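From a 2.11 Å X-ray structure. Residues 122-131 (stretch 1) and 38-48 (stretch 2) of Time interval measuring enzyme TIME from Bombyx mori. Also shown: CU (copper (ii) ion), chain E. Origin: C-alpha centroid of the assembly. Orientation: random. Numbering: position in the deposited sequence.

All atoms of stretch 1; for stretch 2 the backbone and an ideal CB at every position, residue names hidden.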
# COMPACT_ATOMS: atom_id res chain seq x y z
N VAL A 122 11.11 -2.77 -2.01
CA VAL A 122 11.48 -3.69 -3.09
C VAL A 122 12.72 -4.47 -2.68
O VAL A 122 13.74 -3.88 -2.25
CB VAL A 122 11.82 -3.01 -4.40
CG1 VAL A 122 12.20 -4.10 -5.46
CG2 VAL A 122 10.62 -2.20 -4.89
N LEU A 123 12.60 -5.80 -2.77
CA LEU A 123 13.74 -6.70 -2.50
C LEU A 123 14.30 -7.10 -3.82
O LEU A 123 13.55 -7.59 -4.70
CB LEU A 123 13.24 -7.97 -1.83
CG LEU A 123 14.19 -9.10 -1.47
CD1 LEU A 123 15.21 -8.67 -0.46
CD2 LEU A 123 13.35 -10.23 -0.87
N HIS A 124 15.63 -7.06 -3.92
CA HIS A 124 16.29 -7.26 -5.19
C HIS A 124 17.01 -8.56 -5.26
O HIS A 124 17.26 -9.21 -4.21
CB HIS A 124 17.32 -6.11 -5.35
CG HIS A 124 16.68 -4.79 -5.56
ND1 HIS A 124 16.24 -4.38 -6.79
CD2 HIS A 124 16.40 -3.79 -4.70
CE1 HIS A 124 15.73 -3.17 -6.68
NE2 HIS A 124 15.84 -2.77 -5.42
N GLU A 125 17.37 -8.94 -6.48
CA GLU A 125 17.97 -10.23 -6.73
C GLU A 125 19.43 -10.33 -6.32
O GLU A 125 19.94 -11.41 -6.09
CB GLU A 125 17.77 -10.62 -8.22
CG GLU A 125 18.93 -10.35 -9.17
CD GLU A 125 18.46 -10.23 -10.68
OE1 GLU A 125 17.43 -10.89 -11.04
OE2 GLU A 125 19.12 -9.51 -11.49
N LYS A 126 20.12 -9.19 -6.19
CA LYS A 126 21.49 -9.19 -5.65
C LYS A 126 21.80 -8.08 -4.74
O LYS A 126 20.97 -7.17 -4.52
CB LYS A 126 22.55 -9.26 -6.74
CG LYS A 126 22.46 -8.26 -7.85
CD LYS A 126 23.10 -8.93 -9.05
CE LYS A 126 23.62 -7.89 -10.09
NZ LYS A 126 24.95 -8.29 -10.70
N ALA A 127 23.02 -8.13 -4.24
CA ALA A 127 23.48 -7.17 -3.24
C ALA A 127 23.55 -5.75 -3.79
O ALA A 127 23.84 -5.52 -4.95
CB ALA A 127 24.86 -7.59 -2.70
N ASP A 128 23.26 -4.79 -2.94
CA ASP A 128 23.47 -3.37 -3.24
C ASP A 128 24.98 -3.09 -3.05
O ASP A 128 25.51 -3.39 -1.98
CB ASP A 128 22.68 -2.60 -2.19
CG ASP A 128 22.62 -1.08 -2.44
OD1 ASP A 128 21.62 -0.49 -1.94
OD2 ASP A 128 23.53 -0.49 -3.08
N ASP A 129 25.66 -2.48 -4.04
CA ASP A 129 27.11 -2.21 -3.93
C ASP A 129 27.39 -0.77 -3.41
O ASP A 129 28.54 -0.28 -3.38
CB ASP A 129 27.77 -2.45 -5.30
CG ASP A 129 27.40 -1.37 -6.34
OD1 ASP A 129 27.66 -1.62 -7.55
OD2 ASP A 129 26.85 -0.28 -5.99
N TYR A 130 26.31 -0.12 -3.00
CA TYR A 130 26.29 1.13 -2.25
C TYR A 130 26.83 2.30 -3.07
O TYR A 130 27.22 3.32 -2.50
CB TYR A 130 27.00 1.05 -0.92
CG TYR A 130 26.63 -0.09 -0.01
CD1 TYR A 130 25.30 -0.26 0.45
CD2 TYR A 130 27.61 -0.99 0.43
CE1 TYR A 130 24.96 -1.31 1.33
CE2 TYR A 130 27.28 -2.06 1.25
CZ TYR A 130 25.96 -2.20 1.72
OH TYR A 130 25.67 -3.25 2.57
N GLY A 131 26.79 2.16 -4.40
CA GLY A 131 27.28 3.21 -5.31
C GLY A 131 28.82 3.32 -5.37
O GLY A 131 29.34 4.30 -5.83
N UNK A 38 10.92 -10.04 9.08
CA UNK A 38 11.53 -11.32 8.74
C UNK A 38 11.08 -11.58 7.35
O UNK A 38 9.96 -11.23 7.02
CB UNK A 38 11.15 -12.45 9.69
N UNK A 39 11.94 -12.17 6.53
CA UNK A 39 11.58 -12.56 5.16
C UNK A 39 12.14 -13.95 5.03
O UNK A 39 13.19 -14.21 5.58
CB UNK A 39 12.12 -11.61 4.09
N UNK A 40 11.43 -14.86 4.39
CA UNK A 40 12.00 -16.15 4.01
C UNK A 40 11.93 -16.35 2.50
O UNK A 40 11.07 -15.81 1.80
CB UNK A 40 11.27 -17.29 4.73
N UNK A 41 12.86 -17.12 1.98
CA UNK A 41 12.79 -17.52 0.58
C UNK A 41 14.02 -17.29 -0.25
O UNK A 41 14.00 -17.61 -1.42
CB UNK A 41 11.63 -16.79 -0.09
N UNK A 42 15.10 -16.72 0.29
CA UNK A 42 16.31 -16.62 -0.52
C UNK A 42 17.47 -17.30 0.16
O UNK A 42 17.53 -17.36 1.38
CB UNK A 42 16.65 -15.16 -0.80
N UNK A 43 18.41 -17.79 -0.63
CA UNK A 43 19.60 -18.48 -0.07
C UNK A 43 20.49 -17.54 0.77
O UNK A 43 20.39 -16.34 0.61
CB UNK A 43 20.43 -19.08 -1.20
N UNK A 44 21.40 -18.08 1.60
CA UNK A 44 22.18 -17.22 2.51
C UNK A 44 22.99 -16.23 1.62
O UNK A 44 23.48 -16.59 0.56
CB UNK A 44 23.10 -18.05 3.41
N UNK A 45 23.06 -14.98 2.03
CA UNK A 45 23.67 -13.93 1.21
C UNK A 45 23.09 -12.58 1.56
O UNK A 45 22.47 -12.44 2.58
CB UNK A 45 23.47 -14.22 -0.28
N UNK A 46 23.35 -11.56 0.74
CA UNK A 46 22.84 -10.20 0.98
C UNK A 46 22.17 -9.68 -0.26
O UNK A 46 22.58 -10.00 -1.39
CB UNK A 46 23.96 -9.25 1.41
N UNK A 47 21.12 -8.87 -0.07
CA UNK A 47 20.25 -8.51 -1.19
C UNK A 47 19.77 -7.10 -0.98
O UNK A 47 19.35 -6.75 0.15
CB UNK A 47 19.07 -9.47 -1.32
N UNK A 48 19.79 -6.30 -2.05
CA UNK A 48 19.32 -4.92 -2.02
C UNK A 48 17.92 -4.82 -1.51
O UNK A 48 17.05 -5.61 -1.88
CB UNK A 48 19.40 -4.29 -3.41
CU CU E . 15.93 -0.70 -5.61

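Positions 38 and 40 lie on a strand out of reach of stretch 1, so many side chains would suit them; the deposited residues are G38 and T40. At position 39 the CA-to-CB bond points toward stretch 1, and the ideal CB lies 5.3 Å from L123 CD2. That methyl invites a branched or medium-sized apolar side chain. The residue is I39, whose CG2 packs 4.2 Å from CD2 of L123.

Position 41 has phi/psi of 129/-2°, where a CB would jam against the carbonyl O of the residue before. The backbone alone calls for glycine, and G41 is found.

At position 42 CA-to-CB points toward stretch 1, but nothing there lies within 5.5 Å of the ideal CB. A side chain must be long to make contact, and the leucine methyls across the gap favour an apolar one: leucine, isoleucine or methionine. L42 places its CD1 3.9 Å from L123 CD2, the same methyl that meets I39.

Positions 43 and 44 are beyond stretch 1 and would accept many residues; they are P43 and P44. Position 45, at 154/-168°, would again press a CB against the preceding carbonyl, and is G45.

At position 46 CA-to-CB points sideways, with the ideal CB 4.5 Å from A127 CB and Y130 OH farther along. A long polar chain could cover the alanine and reach toward the hydroxyl, though a shorter one would also fit. E46 does the former: its CG lies 3.5 Å from A127 CB, and one water links its OE2 to Y130 OH, at 2.8 Å from each. Another water joins E46 O (2.8 Å) to A127 N (2.9 Å, weak).

Position 47 has its ideal CB 3.4 Å from H124 O and 4.0 Å from L123 CD1, so the first carbon already sits against stretch 1, and from there the chain can lead off sideways; an aromatic or long aliphatic residue would suit, among others. Y47 packs its CB 4.0 Å from L123 CD1 and brings its ring edge to E125 O, 3.6 Å from CD2. Its OH donates to P43 O at 2.5 Å, tying the ring back to its own loop.

At position 48 CA-to-CB would point toward stretch 1, where an ideal CB comes within a tight 3.3 Å of H124 CD2. Glycine fits best, and G48 is present. Its backbone clasps stretch 1 twice: G48 N donates to K126 O (2.9 Å), and H124 N donates to G48 O (2.9 Å), beside the histidine whose NE2 binds CU at 2.1 Å.

Stretch 2 38-48: GITGLPPGEYG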
# COMPACT_ATOMS: atom_id res chain seq x y z
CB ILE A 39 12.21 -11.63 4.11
CG1 ILE A 39 11.78 -10.17 4.36
CG2 ILE A 39 11.84 -12.02 2.67
CD1 ILE A 39 12.67 -9.27 3.47
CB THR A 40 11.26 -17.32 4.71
OG1 THR A 40 9.88 -17.26 4.30
CG2 THR A 40 11.30 -17.09 6.18
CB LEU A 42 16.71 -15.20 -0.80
CG LEU A 42 15.75 -14.40 -1.66
CD1 LEU A 42 16.10 -12.91 -1.41
CD2 LEU A 42 15.80 -14.83 -3.07
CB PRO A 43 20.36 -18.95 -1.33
CG PRO A 43 19.78 -18.32 -2.49
CD PRO A 43 18.38 -17.78 -2.11
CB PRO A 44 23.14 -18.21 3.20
CG PRO A 44 23.21 -19.43 2.17
CD PRO A 44 21.80 -19.51 1.68
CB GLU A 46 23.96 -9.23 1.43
CG GLU A 46 25.06 -8.94 0.49
CD GLU A 46 26.14 -7.92 1.06
OE1 GLU A 46 27.08 -7.53 0.28
OE2 GLU A 46 26.02 -7.49 2.23
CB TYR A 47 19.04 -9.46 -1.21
CG TYR A 47 19.45 -10.95 -1.34
CD1 TYR A 47 19.72 -11.73 -0.20
CD2 TYR A 47 19.55 -11.55 -2.55
CE1 TYR A 47 20.10 -13.07 -0.25
CE2 TYR A 47 19.93 -12.92 -2.63
CZ TYR A 47 20.20 -13.65 -1.47
OH TYR A 47 20.56 -14.99 -1.54
O HOH W 1 27.60 -5.24 2.62
O HOH W 2 23.77 -10.92 -3.76
O HOH W 3 28.03 -5.05 -1.48
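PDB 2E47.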